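Side-chain contacts in P450 epoxidase (Sorangium cellulosum, PDB 1Q5D), which belongs to the cytochrome P450 family, mainly helical proteins that hold a haem group in their interior: residues Ala290-Leu295 with Leu370-Ala375; Ile263-Leu268 with Arg296-Leu301; Lys91-Phe96 with Ser240-Val245; Arg105-Val110 with Val364-Ser369. One frame throughout, in Å; residues are numbered along the deposited sequence.

Contact 1: Ala290-Leu295 with Leu370-Ala375; sequences ALDEVL and LARLEA. With HEM (protoporphyrin IX containing Fe), chain B.
Arg372, on helix 368-385, reaches Asp292 on helix 287-297 with the NE side of its guanidinium group. From CB the chain sets off beside the backbone N, with CG anti to the carbonyl carbon (chi1 -77°), and then runs extended to NE, crossing the Asp292 side chain at about a right angle. CG lies 4.0 Å from Asp292 OD1 and CD 3.8 Å from that same oxygen. NE then closes the salt bridge, its N-H donating to Asp292 OD1 over 2.9 Å in a somewhat bent bond. OD1 accepts through its syn lone pair, on the side of OD2, from a position tilted somewhat out of the guanidinium plane. Beyond NE, NH2 stays 3.6 Å from OD1. The two flat groups are turned 65° against each other, and a single nitrogen makes the bridge. Beside this partly exposed polar pair, the buried Leu291 puts its CD1 methyl 3.7 Å from Ala375 CB, an apolar contact. On the haem side, Ala371 CB rests 3.4 Å from the vinyl carbon CBB of the haem. The helix segments cross at 113°, their axes 10.8 Å apart at closest approach. Helix 287-297 carries the P450 ExxR motif, with Glu293 salt-bridged to Arg296 and Arg350, and helix 257-272 packs against it, Leu262 meeting Leu295, while helix 123-137 covers Leu373 on the other helix.

Contact 2: Ile263-Leu268 with Arg296-Leu301; sequences IAFAVL and RFDNIL
The CG2 methyl of Ile300 sits over the centre of the Phe265 ring. CG2 is 3.7 Å from the ring centroid of Phe265 and only 8° off the ring normal, a clear CH-pi contact over one face. Ile300 can offer this methyl because its CG1 branch sits between the backbone N and the carbonyl carbon (chi1 63°), which puts CG2 anti to the carbonyl carbon and sends the longer branch away from the ring. Asp298 meets the ring differently: its backbone O comes obliquely to Phe265 CD2 at 3.2 Å, and its carboxylate stands at about 50° to the ring plane, with OD2 3.8 Å from that CD2. The segment 296-301 is where helix 287-297, the K helix of the P450 fold, gives way to a loop, Asp298 being the first residue to leave helical angles. Just beyond, Asn299 folds into an Asx turn: its OD1 accepts from Leu301 N at 3.0 Å, with the donor well above the carbonyl plane. The carboxylate beside the ring is held from outside, Asp298 OD1 forming a salt bridge with Arg404, which also donates to Asn299 O. Phe265 itself, on helix 257-272, is flanked by Val294 of helix 287-297 and by Ile406 of strand 406-412.

Contact 3: Lys91-Phe96 with Ser240-Val245; sequences KKYGLF and STKELV. With EPB (7,11-dihydroxy-8,8,10,12,16-pentamethyl-3-[1-methyl-2-(2-methyl-thiazol-4-yl)vinyl]-4,17-dioxabicyclo[14.1.0]heptadecane-5,9-dione), chain C.
Lys242 crosses the ring of Tyr93 obliquely, its aliphatic carbons doing the touching. Its CB is 3.7 Å from Tyr93 CD1, and further out its CD comes to 3.5 Å of Tyr93 CE1. CG anti to the carbonyl carbon (chi1 -76°) and a fully extended chain beyond it carry the amine toward the hydroxyl end of the ring. There a water, in the plane of the ring, joins the two tips: it accepts from Lys242 NZ and lies 3.0 Å from Tyr93 OH. A second water ties the backbones together, donating both to Tyr93 O and to Glu243 O. Behind this first shell stands a capping box that starts helix 241-255: Ser240 OG accepts from Glu243 N, while Glu243 OE2, met from above its carboxylate plane, takes the N-H of Ser240 at 2.9 Å. The other oxygen of that glutamate, OE1, is salt-bridged to Arg105. Beyond Gly94 the chain turns inward to the pocket, where Phe96 lays a ring face over the thiazole of EPB, CE1 being 3.4 Å from C23. The contact joins helix 88-93 to the start of helix 241-255, while helix 195-218 packs on Leu244 and Val245, and helix 100-110 on Leu95.

Contact 4: Arg105-Val110 with Val364-Ser369; sequences RVRKLV and VCPGVS. With HEM (protoporphyrin IX containing Fe), chain B.
Arg107 clasps one backbone oxygen, Val364 O, with both of its terminal nitrogens. NH1 reaches that oxygen at 2.8 Å and NH2 at 2.9 Å; both bonds leave the guanidinium nearly in its plane, yet they come to the carbonyl of Val364 from opposite faces of its plane. NH1 has a second task, donating to the haem propionate oxygen O2D at 2.8 Å, so one group ties peptide and propionate together. This depends on a folded chain: after leaving CB with CG anti to the carbonyl carbon, Arg107 bends at chi2 and chi3 (-59° and -58°), which curls the guanidinium toward the loop. Its NE donates to Asn111 OD1, another restraint on the group's rotation. Pro366 covers one guanidinium face, with its CB 3.5 Å from Arg107 NH2, and also lies against the haem, CD reaching 3.5 Å from C1D. Between them Cys365 turns away from Arg107, and with SG anti to the backbone N (chi1 171°) it meets the haem iron: Cys365 SG binds HEM FE at 2.4 Å. A water is another ligand of the iron. This is the P450 cysteine-ligand loop; it includes a type I turn from Cys365 to Val368, within which Gly367 is the N-cap of helix 368-385. Helix 100-110, the C helix, stands beside it, packed through Leu109 on helix 225-234.

The four contacts form two pairs around the haem. Contacts 1 and 2 share helix 287-297 and have centres about 9 Å apart; Leu291 CD2 packs on Ala266 CB at 3.5 Å, and Leu295 CD2 lies 3.9 Å from Ile300 CG2. Contacts 3 and 4, with centres about 14 Å apart, are tied by the 2.7 Å salt bridge from Glu243 OE1 to Arg105 NH2. Helix 368-385 joins the pairs: the end of contact 4 runs straight into contact 1, and both touch the haem. Contact 3 reaches EPB through Phe96 and Leu95, and contact 2 through Leu301, while the centres of these two contacts stand about 30 Å apart, on opposite sides of the chain's centre.

Contact 1: Ala290-Leu295 with Leu370-Ala375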
# COMPACT_ATOMS: atom_id res chain seq x y z
N ALA A 290 9.44 10.75 10.62
CA ALA A 290 9.98 9.41 10.89
C ALA A 290 9.21 8.33 10.12
O ALA A 290 9.78 7.33 9.68
CB ALA A 290 9.94 9.12 12.36
N LEU A 291 7.91 8.53 9.96
CA LEU A 291 7.07 7.53 9.31
C LEU A 291 7.34 7.56 7.82
O LEU A 291 7.31 6.53 7.16
CB LEU A 291 5.59 7.76 9.61
CG LEU A 291 5.20 7.59 11.08
CD1 LEU A 291 3.76 8.07 11.31
CD2 LEU A 291 5.35 6.12 11.49
N ASP A 292 7.62 8.75 7.30
CA ASP A 292 7.97 8.86 5.88
C ASP A 292 9.35 8.24 5.63
O ASP A 292 9.58 7.59 4.59
CB ASP A 292 7.95 10.32 5.42
CG ASP A 292 6.55 10.91 5.41
OD1 ASP A 292 5.57 10.15 5.26
OD2 ASP A 292 6.32 12.14 5.53
N GLU A 293 10.25 8.43 6.57
CA GLU A 293 11.58 7.83 6.47
C GLU A 293 11.52 6.30 6.61
O GLU A 293 12.37 5.60 6.09
CB GLU A 293 12.53 8.45 7.51
CG GLU A 293 13.86 7.72 7.69
CD GLU A 293 14.80 7.86 6.52
OE1 GLU A 293 16.02 7.64 6.71
OE2 GLU A 293 14.35 8.20 5.42
N VAL A 294 10.52 5.78 7.32
CA VAL A 294 10.37 4.32 7.41
C VAL A 294 10.20 3.76 6.00
O VAL A 294 10.86 2.78 5.63
CB VAL A 294 9.18 3.90 8.29
CG1 VAL A 294 8.83 2.41 8.06
CG2 VAL A 294 9.47 4.15 9.74
N LEU A 295 9.33 4.40 5.21
CA LEU A 295 9.05 3.94 3.85
C LEU A 295 10.16 4.25 2.87
O LEU A 295 10.30 3.57 1.85
CB LEU A 295 7.74 4.52 3.32
CG LEU A 295 6.48 4.02 4.02
CD1 LEU A 295 5.25 4.65 3.44
CD2 LEU A 295 6.37 2.49 3.96
N LEU A 370 -4.51 9.72 5.05
CA LEU A 370 -5.12 8.72 5.93
C LEU A 370 -4.09 7.75 6.51
O LEU A 370 -4.07 7.51 7.72
CB LEU A 370 -6.26 7.99 5.21
CG LEU A 370 -7.13 7.03 6.03
CD1 LEU A 370 -7.61 7.69 7.31
CD2 LEU A 370 -8.31 6.57 5.20
N ALA A 371 -3.20 7.24 5.67
CA ALA A 371 -2.13 6.36 6.13
C ALA A 371 -1.24 7.02 7.19
O ALA A 371 -0.94 6.43 8.22
CB ALA A 371 -1.27 5.91 4.93
N ARG A 372 -0.81 8.25 6.92
CA ARG A 372 0.09 8.92 7.85
C ARG A 372 -0.62 9.15 9.18
O ARG A 372 -0.02 8.97 10.22
CB ARG A 372 0.57 10.25 7.27
CG ARG A 372 1.67 10.13 6.20
CD ARG A 372 1.97 11.47 5.48
NE ARG A 372 3.06 11.38 4.49
CZ ARG A 372 3.15 12.17 3.42
NH1 ARG A 372 2.22 13.09 3.18
NH2 ARG A 372 4.17 12.02 2.56
N LEU A 373 -1.89 9.53 9.12
CA LEU A 373 -2.68 9.75 10.34
C LEU A 373 -2.82 8.48 11.16
O LEU A 373 -2.58 8.47 12.37
CB LEU A 373 -4.06 10.33 10.03
CG LEU A 373 -4.96 10.51 11.27
CD1 LEU A 373 -4.35 11.54 12.20
CD2 LEU A 373 -6.38 10.90 10.87
N GLU A 374 -3.22 7.39 10.50
CA GLU A 374 -3.35 6.14 11.22
C GLU A 374 -2.05 5.74 11.88
O GLU A 374 -2.05 5.30 13.03
CB GLU A 374 -3.77 5.01 10.28
CG GLU A 374 -5.11 5.21 9.60
CD GLU A 374 -5.43 4.02 8.71
OE1 GLU A 374 -5.36 2.88 9.23
OE2 GLU A 374 -5.75 4.23 7.53
N ALA A 375 -0.95 5.86 11.15
CA ALA A 375 0.33 5.43 11.68
C ALA A 375 0.81 6.36 12.79
O ALA A 375 1.40 5.92 13.78
CB ALA A 375 1.37 5.32 10.56
CHA HEM B . -1.99 4.22 -5.27
CHB HEM B . 1.34 3.36 -1.89
CHC HEM B . -2.08 3.69 1.55
CHD HEM B . -5.46 3.95 -1.86
C1A HEM B . -0.78 4.05 -4.64
C2A HEM B . 0.51 4.07 -5.28
C3A HEM B . 1.43 3.81 -4.35
C4A HEM B . 0.75 3.63 -3.09
CMA HEM B . 2.97 3.74 -4.58
CAA HEM B . 0.76 4.34 -6.78
CBA HEM B . 0.95 3.03 -7.54
CGA HEM B . 1.29 3.33 -8.99
O1A HEM B . 1.35 2.38 -9.83
O2A HEM B . 1.48 4.54 -9.33
C1B HEM B . 0.68 3.38 -0.69
C2B HEM B . 1.33 3.21 0.58
C3B HEM B . 0.40 3.28 1.52
C4B HEM B . -0.88 3.51 0.89
CMB HEM B . 2.84 2.94 0.84
CAB HEM B . 0.75 3.15 3.01
CBB HEM B . -0.17 2.82 3.92
C1C HEM B . -3.30 3.83 0.95
C2C HEM B . -4.57 4.02 1.60
C3C HEM B . -5.50 4.09 0.64
C4C HEM B . -4.83 3.96 -0.64
CMC HEM B . -4.74 4.13 3.14
CAC HEM B . -7.02 4.28 0.74
CBC HEM B . -7.59 4.68 1.88
C1D HEM B . -4.83 3.98 -3.08
C2D HEM B . -5.54 3.93 -4.33
C3D HEM B . -4.47 4.02 -5.39
C4D HEM B . -3.23 4.09 -4.68
CMD HEM B . -7.06 3.84 -4.53
CAD HEM B . -4.68 4.05 -6.92
CBD HEM B . -4.46 5.52 -7.32
CGD HEM B . -4.60 5.68 -8.82
O1D HEM B . -4.23 4.73 -9.55
O2D HEM B . -5.08 6.76 -9.28
NA HEM B . -0.61 3.78 -3.30
NB HEM B . -0.69 3.57 -0.49
NC HEM B . -3.50 3.78 -0.41
ND HEM B . -3.47 4.06 -3.32
FE HEM B . -2.04 3.95 -1.85
O HOH W 1 -2.14 1.76 -2.03

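Contact 2: Ile263-Leu268 with Arg296-Leu301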
# COMPACT_ATOMS: atom_id res chain seq x y z
N ILE A 263 2.64 0.52 9.76
CA ILE A 263 2.60 0.52 11.20
C ILE A 263 3.61 -0.48 11.75
O ILE A 263 4.39 -0.16 12.65
CB ILE A 263 1.16 0.21 11.71
CG1 ILE A 263 0.21 1.34 11.32
CG2 ILE A 263 1.17 0.00 13.22
CD1 ILE A 263 -1.27 1.04 11.50
N ALA A 264 3.59 -1.71 11.22
CA ALA A 264 4.52 -2.73 11.71
C ALA A 264 5.97 -2.37 11.44
O ALA A 264 6.83 -2.49 12.33
CB ALA A 264 4.17 -4.11 11.11
N PHE A 265 6.26 -1.93 10.22
CA PHE A 265 7.62 -1.56 9.85
C PHE A 265 8.08 -0.34 10.70
O PHE A 265 9.25 -0.23 11.06
CB PHE A 265 7.69 -1.18 8.37
CG PHE A 265 7.98 -2.34 7.43
CD1 PHE A 265 7.19 -3.47 7.40
CD2 PHE A 265 9.04 -2.26 6.55
CE1 PHE A 265 7.46 -4.52 6.51
CE2 PHE A 265 9.32 -3.30 5.65
CZ PHE A 265 8.52 -4.43 5.64
N ALA A 266 7.16 0.56 11.01
CA ALA A 266 7.52 1.74 11.81
C ALA A 266 7.96 1.32 13.20
O ALA A 266 9.01 1.78 13.68
CB ALA A 266 6.35 2.75 11.87
N VAL A 267 7.18 0.46 13.85
CA VAL A 267 7.52 -0.05 15.17
C VAL A 267 8.83 -0.82 15.14
O VAL A 267 9.69 -0.63 15.99
CB VAL A 267 6.39 -0.96 15.75
CG1 VAL A 267 6.90 -1.75 16.95
CG2 VAL A 267 5.14 -0.12 16.13
N LEU A 268 8.99 -1.69 14.13
CA LEU A 268 10.22 -2.46 13.96
C LEU A 268 11.44 -1.54 13.86
O LEU A 268 12.45 -1.74 14.55
CB LEU A 268 10.13 -3.34 12.71
CG LEU A 268 11.42 -4.11 12.37
CD1 LEU A 268 11.98 -4.82 13.61
CD2 LEU A 268 11.16 -5.12 11.25
N ARG A 296 10.95 5.27 3.17
CA ARG A 296 12.10 5.62 2.35
C ARG A 296 13.24 4.62 2.60
O ARG A 296 13.83 4.05 1.66
CB ARG A 296 12.53 7.08 2.67
CG ARG A 296 13.45 7.74 1.63
CD ARG A 296 14.90 7.20 1.63
NE ARG A 296 15.51 7.08 2.96
CZ ARG A 296 16.67 6.45 3.20
NH1 ARG A 296 17.33 5.87 2.21
NH2 ARG A 296 17.18 6.41 4.43
N PHE A 297 13.54 4.38 3.88
CA PHE A 297 14.68 3.57 4.28
C PHE A 297 14.38 2.08 4.10
O PHE A 297 15.25 1.31 3.67
CB PHE A 297 15.02 3.83 5.75
CG PHE A 297 16.00 2.84 6.34
CD1 PHE A 297 17.32 2.81 5.91
CD2 PHE A 297 15.61 1.97 7.35
CE1 PHE A 297 18.22 1.92 6.45
CE2 PHE A 297 16.51 1.07 7.89
CZ PHE A 297 17.82 1.04 7.46
N ASP A 298 13.15 1.70 4.42
CA ASP A 298 12.79 0.28 4.44
C ASP A 298 11.45 0.05 3.77
O ASP A 298 10.48 -0.36 4.42
CB ASP A 298 12.73 -0.19 5.89
CG ASP A 298 12.94 -1.69 6.04
OD1 ASP A 298 13.27 -2.39 5.05
OD2 ASP A 298 12.79 -2.23 7.14
N ASN A 299 11.39 0.33 2.48
CA ASN A 299 10.14 0.33 1.77
C ASN A 299 9.48 -1.04 1.84
O ASN A 299 10.16 -2.08 1.68
CB ASN A 299 10.35 0.70 0.31
CG ASN A 299 9.05 0.93 -0.40
OD1 ASN A 299 8.57 0.08 -1.17
ND2 ASN A 299 8.44 2.11 -0.15
N ILE A 300 8.17 -1.03 2.08
CA ILE A 300 7.39 -2.26 2.26
C ILE A 300 7.14 -3.07 1.00
O ILE A 300 6.67 -4.23 1.08
CB ILE A 300 6.00 -1.94 2.88
CG1 ILE A 300 5.19 -1.05 1.92
CG2 ILE A 300 6.15 -1.37 4.31
CD1 ILE A 300 3.69 -0.87 2.27
N LEU A 301 7.41 -2.49 -0.16
CA LEU A 301 7.17 -3.19 -1.42
C LEU A 301 8.29 -4.18 -1.70
O LEU A 301 9.46 -3.85 -1.57
CB LEU A 301 7.06 -2.22 -2.60
CG LEU A 301 5.83 -1.30 -2.58
CD1 LEU A 301 5.79 -0.34 -3.77
CD2 LEU A 301 4.59 -2.20 -2.55

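Contact 3: Lys91-Phe96 with Ser240-Val245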
# COMPACT_ATOMS: atom_id res chain seq x y z
N LYS A 91 -10.82 -4.38 -12.76
CA LYS A 91 -9.62 -4.22 -13.56
C LYS A 91 -9.84 -3.20 -14.67
O LYS A 91 -8.93 -2.44 -15.03
CB LYS A 91 -9.21 -5.56 -14.16
CG LYS A 91 -8.69 -6.59 -13.14
CD LYS A 91 -8.30 -7.89 -13.86
CE LYS A 91 -7.70 -8.91 -12.91
NZ LYS A 91 -7.53 -10.26 -13.57
N LYS A 92 -11.04 -3.17 -15.23
CA LYS A 92 -11.24 -2.31 -16.39
C LYS A 92 -11.80 -0.93 -16.04
O LYS A 92 -11.42 0.06 -16.66
CB LYS A 92 -12.09 -2.99 -17.46
CG LYS A 92 -13.42 -3.48 -17.03
CD LYS A 92 -14.03 -4.36 -18.13
CE LYS A 92 -13.08 -5.49 -18.53
NZ LYS A 92 -13.55 -6.22 -19.74
N TYR A 93 -12.68 -0.89 -15.05
CA TYR A 93 -13.27 0.37 -14.59
C TYR A 93 -12.59 0.93 -13.34
O TYR A 93 -12.94 2.00 -12.86
CB TYR A 93 -14.78 0.19 -14.39
CG TYR A 93 -15.44 -0.34 -15.65
CD1 TYR A 93 -15.88 -1.66 -15.74
CD2 TYR A 93 -15.56 0.46 -16.78
CE1 TYR A 93 -16.45 -2.15 -16.91
CE2 TYR A 93 -16.13 -0.01 -17.95
CZ TYR A 93 -16.57 -1.33 -18.01
OH TYR A 93 -17.13 -1.80 -19.17
N GLY A 94 -11.61 0.21 -12.81
CA GLY A 94 -10.86 0.70 -11.66
C GLY A 94 -9.80 1.71 -12.08
O GLY A 94 -9.59 1.95 -13.26
N LEU A 95 -9.12 2.28 -11.10
CA LEU A 95 -8.18 3.36 -11.35
C LEU A 95 -6.96 2.92 -12.17
O LEU A 95 -6.37 3.74 -12.87
CB LEU A 95 -7.74 3.99 -10.03
CG LEU A 95 -8.83 4.82 -9.34
CD1 LEU A 95 -8.37 5.29 -7.99
CD2 LEU A 95 -9.20 6.03 -10.21
N PHE A 96 -6.59 1.65 -12.11
CA PHE A 96 -5.46 1.16 -12.92
C PHE A 96 -5.87 0.82 -14.36
O PHE A 96 -5.01 0.68 -15.24
CB PHE A 96 -4.80 -0.07 -12.29
CG PHE A 96 -3.99 0.23 -11.06
CD1 PHE A 96 -3.50 -0.81 -10.27
CD2 PHE A 96 -3.69 1.54 -10.70
CE1 PHE A 96 -2.74 -0.55 -9.15
CE2 PHE A 96 -2.91 1.81 -9.56
CZ PHE A 96 -2.45 0.76 -8.78
N SER A 240 -19.67 6.44 -13.34
CA SER A 240 -20.53 5.29 -13.65
C SER A 240 -20.66 4.35 -12.45
O SER A 240 -19.84 4.38 -11.53
CB SER A 240 -19.99 4.52 -14.85
OG SER A 240 -18.92 3.66 -14.45
N THR A 241 -21.69 3.51 -12.47
CA THR A 241 -21.88 2.54 -11.40
C THR A 241 -20.66 1.62 -11.25
O THR A 241 -20.21 1.36 -10.15
CB THR A 241 -23.19 1.73 -11.65
OG1 THR A 241 -24.32 2.60 -11.51
CG2 THR A 241 -23.42 0.68 -10.56
N LYS A 242 -20.12 1.15 -12.37
CA LYS A 242 -18.98 0.23 -12.32
C LYS A 242 -17.72 0.94 -11.83
O LYS A 242 -16.90 0.35 -11.12
CB LYS A 242 -18.74 -0.43 -13.67
CG LYS A 242 -19.73 -1.55 -14.02
CD LYS A 242 -19.66 -1.83 -15.51
CE LYS A 242 -20.57 -2.98 -15.91
NZ LYS A 242 -20.11 -3.54 -17.21
N GLU A 243 -17.56 2.20 -12.22
CA GLU A 243 -16.42 3.00 -11.77
C GLU A 243 -16.53 3.19 -10.26
O GLU A 243 -15.55 3.09 -9.53
CB GLU A 243 -16.41 4.37 -12.47
CG GLU A 243 -15.83 4.37 -13.88
CD GLU A 243 -16.12 5.67 -14.63
OE1 GLU A 243 -15.61 5.86 -15.75
OE2 GLU A 243 -16.87 6.51 -14.09
N LEU A 244 -17.75 3.48 -9.80
CA LEU A 244 -17.97 3.72 -8.39
C LEU A 244 -17.67 2.47 -7.56
O LEU A 244 -16.99 2.53 -6.53
CB LEU A 244 -19.41 4.20 -8.16
CG LEU A 244 -19.76 4.48 -6.71
CD1 LEU A 244 -20.91 5.48 -6.57
CD2 LEU A 244 -20.09 3.16 -6.00
N VAL A 245 -18.17 1.33 -8.01
CA VAL A 245 -17.93 0.09 -7.27
C VAL A 245 -16.45 -0.25 -7.30
O VAL A 245 -15.88 -0.65 -6.30
CB VAL A 245 -18.77 -1.09 -7.84
CG1 VAL A 245 -18.44 -2.39 -7.10
CG2 VAL A 245 -20.26 -0.78 -7.68
O16 EPB C . -1.80 -4.38 -2.91
C51 EPB C . 1.61 -0.98 -2.84
O41 EPB C . -0.53 0.64 -2.75
C5 EPB C . 0.39 -0.27 -3.32
C4 EPB C . -1.18 -0.60 -3.08
C16 EPB C . -1.60 -4.18 -4.05
O1 EPB C . -2.04 -3.08 -4.77
C2 EPB C . -2.93 -1.98 -4.16
C3 EPB C . -2.11 -0.63 -4.17
C20 EPB C . -4.15 -1.96 -5.17
C21 EPB C . -5.01 -3.21 -5.02
C22 EPB C . -4.39 -0.94 -6.04
C23 EPB C . -5.42 -0.73 -7.06
N26 EPB C . -5.88 -1.82 -7.77
C25 EPB C . -6.81 -1.45 -8.70
C27 EPB C . -7.44 -2.48 -9.54
C24 EPB C . -5.94 0.44 -7.46
S1 EPB C . -7.07 0.21 -8.72
C15 EPB C . -0.76 -5.18 -4.89
C14 EPB C . -1.33 -5.51 -6.34
O14 EPB C . -2.67 -5.89 -6.09
C13 EPB C . -0.47 -6.55 -7.24
C29 EPB C . -0.46 -7.94 -6.51
C30 EPB C . -1.18 -6.80 -8.57
C12 EPB C . 1.08 -6.07 -7.42
O12 EPB C . 2.04 -6.79 -7.00
C11 EPB C . 1.54 -4.72 -8.10
C28 EPB C . 2.63 -5.14 -9.12
C10 EPB C . 1.64 -3.69 -7.02
O10 EPB C . 2.82 -3.95 -6.19
C9 EPB C . 1.75 -2.35 -7.71
C91 EPB C . 0.52 -2.09 -8.45
C8 EPB C . 1.78 -1.16 -6.81
C7 EPB C . 1.59 -1.45 -5.27
C6 EPB C . 0.31 -0.49 -4.98
O HOH W 2 -12.87 3.53 -10.52
O HOH W 3 -17.68 -4.72 -18.56

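Contact 4: Arg105-Val110 with Val364-Ser369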
# COMPACT_ATOMS: atom_id res chain seq x y z
N ARG A 105 -10.93 12.17 -14.27
CA ARG A 105 -12.27 12.52 -13.85
C ARG A 105 -12.58 11.90 -12.49
O ARG A 105 -12.97 12.59 -11.55
CB ARG A 105 -13.27 12.05 -14.90
CG ARG A 105 -14.73 12.20 -14.51
CD ARG A 105 -15.72 11.94 -15.65
NE ARG A 105 -15.48 10.67 -16.36
CZ ARG A 105 -15.70 9.45 -15.85
NH1 ARG A 105 -16.16 9.30 -14.61
NH2 ARG A 105 -15.44 8.38 -16.58
N VAL A 106 -12.37 10.60 -12.39
CA VAL A 106 -12.60 9.89 -11.14
C VAL A 106 -11.74 10.44 -10.00
O VAL A 106 -12.26 10.70 -8.93
CB VAL A 106 -12.39 8.38 -11.29
CG1 VAL A 106 -12.71 7.65 -9.98
CG2 VAL A 106 -13.29 7.85 -12.41
N ARG A 107 -10.44 10.64 -10.23
CA ARG A 107 -9.57 11.21 -9.20
C ARG A 107 -10.00 12.62 -8.78
O ARG A 107 -10.02 12.95 -7.59
CB ARG A 107 -8.11 11.24 -9.66
CG ARG A 107 -7.43 9.86 -9.67
CD ARG A 107 -7.40 9.17 -8.32
NE ARG A 107 -6.73 9.96 -7.28
CZ ARG A 107 -5.46 9.83 -6.94
NH1 ARG A 107 -4.70 8.92 -7.56
NH2 ARG A 107 -4.94 10.61 -5.97
N LYS A 108 -10.34 13.46 -9.75
CA LYS A 108 -10.73 14.85 -9.46
C LYS A 108 -11.95 14.82 -8.53
O LYS A 108 -12.08 15.64 -7.61
CB LYS A 108 -11.01 15.61 -10.76
CG LYS A 108 -11.50 17.06 -10.58
CD LYS A 108 -11.17 17.92 -11.82
CE LYS A 108 -11.53 19.38 -11.60
NZ LYS A 108 -12.19 19.97 -12.80
N LEU A 109 -12.82 13.85 -8.76
CA LEU A 109 -14.02 13.67 -7.96
C LEU A 109 -13.76 13.23 -6.51
O LEU A 109 -14.39 13.75 -5.58
CB LEU A 109 -14.93 12.65 -8.66
CG LEU A 109 -16.31 12.31 -8.09
CD1 LEU A 109 -17.28 13.47 -8.25
CD2 LEU A 109 -16.83 11.09 -8.81
N VAL A 110 -12.84 12.28 -6.31
CA VAL A 110 -12.66 11.70 -4.97
C VAL A 110 -11.54 12.36 -4.16
O VAL A 110 -11.55 12.30 -2.94
CB VAL A 110 -12.48 10.15 -5.03
CG1 VAL A 110 -11.15 9.78 -5.68
CG2 VAL A 110 -12.61 9.52 -3.64
N VAL A 364 -0.79 9.24 -8.06
CA VAL A 364 -0.22 9.39 -6.73
C VAL A 364 -1.24 8.91 -5.69
O VAL A 364 -2.43 9.12 -5.85
CB VAL A 364 0.17 10.86 -6.44
CG1 VAL A 364 -1.09 11.77 -6.51
CG2 VAL A 364 0.84 10.96 -5.08
N CYS A 365 -0.77 8.24 -4.65
CA CYS A 365 -1.69 7.59 -3.72
C CYS A 365 -2.64 8.58 -3.05
O CYS A 365 -2.19 9.55 -2.43
CB CYS A 365 -0.88 6.86 -2.66
SG CYS A 365 -1.85 6.23 -1.28
N PRO A 366 -3.95 8.37 -3.18
CA PRO A 366 -4.91 9.26 -2.52
C PRO A 366 -4.95 9.07 -1.01
O PRO A 366 -5.34 9.99 -0.29
CB PRO A 366 -6.25 8.90 -3.16
CG PRO A 366 -6.07 7.48 -3.73
CD PRO A 366 -4.60 7.34 -4.01
N GLY A 367 -4.53 7.90 -0.54
CA GLY A 367 -4.61 7.59 0.88
C GLY A 367 -3.45 8.04 1.72
O GLY A 367 -3.42 7.75 2.91
N VAL A 368 -2.51 8.78 1.14
CA VAL A 368 -1.30 9.21 1.86
C VAL A 368 -1.62 9.89 3.19
O VAL A 368 -1.02 9.56 4.19
CB VAL A 368 -0.33 10.04 0.97
CG1 VAL A 368 -0.98 11.32 0.45
CG2 VAL A 368 0.97 10.34 1.71
N SER A 369 -2.60 10.79 3.21
CA SER A 369 -2.94 11.48 4.46
C SER A 369 -3.58 10.56 5.50
O SER A 369 -3.24 10.63 6.68
CB SER A 369 -3.85 12.67 4.19
OG SER A 369 -3.09 13.73 3.62
CHA HEM B . -1.99 4.22 -5.27
CHB HEM B . 1.34 3.36 -1.89
CHC HEM B . -2.08 3.69 1.55
CHD HEM B . -5.46 3.95 -1.86
C1A HEM B . -0.78 4.05 -4.64
C2A HEM B . 0.51 4.07 -5.28
C3A HEM B . 1.43 3.81 -4.35
C4A HEM B . 0.75 3.63 -3.09
CMA HEM B . 2.97 3.74 -4.58
CAA HEM B . 0.76 4.34 -6.78
CBA HEM B . 0.95 3.03 -7.54
CGA HEM B . 1.29 3.33 -8.99
O1A HEM B . 1.35 2.38 -9.83
O2A HEM B . 1.48 4.54 -9.33
C1B HEM B . 0.68 3.38 -0.69
C2B HEM B . 1.33 3.21 0.58
C3B HEM B . 0.40 3.28 1.52
C4B HEM B . -0.88 3.51 0.89
CMB HEM B . 2.84 2.94 0.84
CAB HEM B . 0.75 3.15 3.01
CBB HEM B . -0.17 2.82 3.92
C1C HEM B . -3.30 3.83 0.95
C2C HEM B . -4.57 4.02 1.60
C3C HEM B . -5.50 4.09 0.64
C4C HEM B . -4.83 3.96 -0.64
CMC HEM B . -4.74 4.13 3.14
CAC HEM B . -7.02 4.28 0.74
CBC HEM B . -7.59 4.68 1.88
C1D HEM B . -4.83 3.98 -3.08
C2D HEM B . -5.54 3.93 -4.33
C3D HEM B . -4.47 4.02 -5.39
C4D HEM B . -3.23 4.09 -4.68
CMD HEM B . -7.06 3.84 -4.53
CAD HEM B . -4.68 4.05 -6.92
CBD HEM B . -4.46 5.52 -7.32
CGD HEM B . -4.60 5.68 -8.82
O1D HEM B . -4.23 4.73 -9.55
O2D HEM B . -5.08 6.76 -9.28
NA HEM B . -0.61 3.78 -3.30
NB HEM B . -0.69 3.57 -0.49
NC HEM B . -3.50 3.78 -0.41
ND HEM B . -3.47 4.06 -3.32
FE HEM B . -2.04 3.95 -1.85
O HOH W 1 -2.14 1.76 -2.03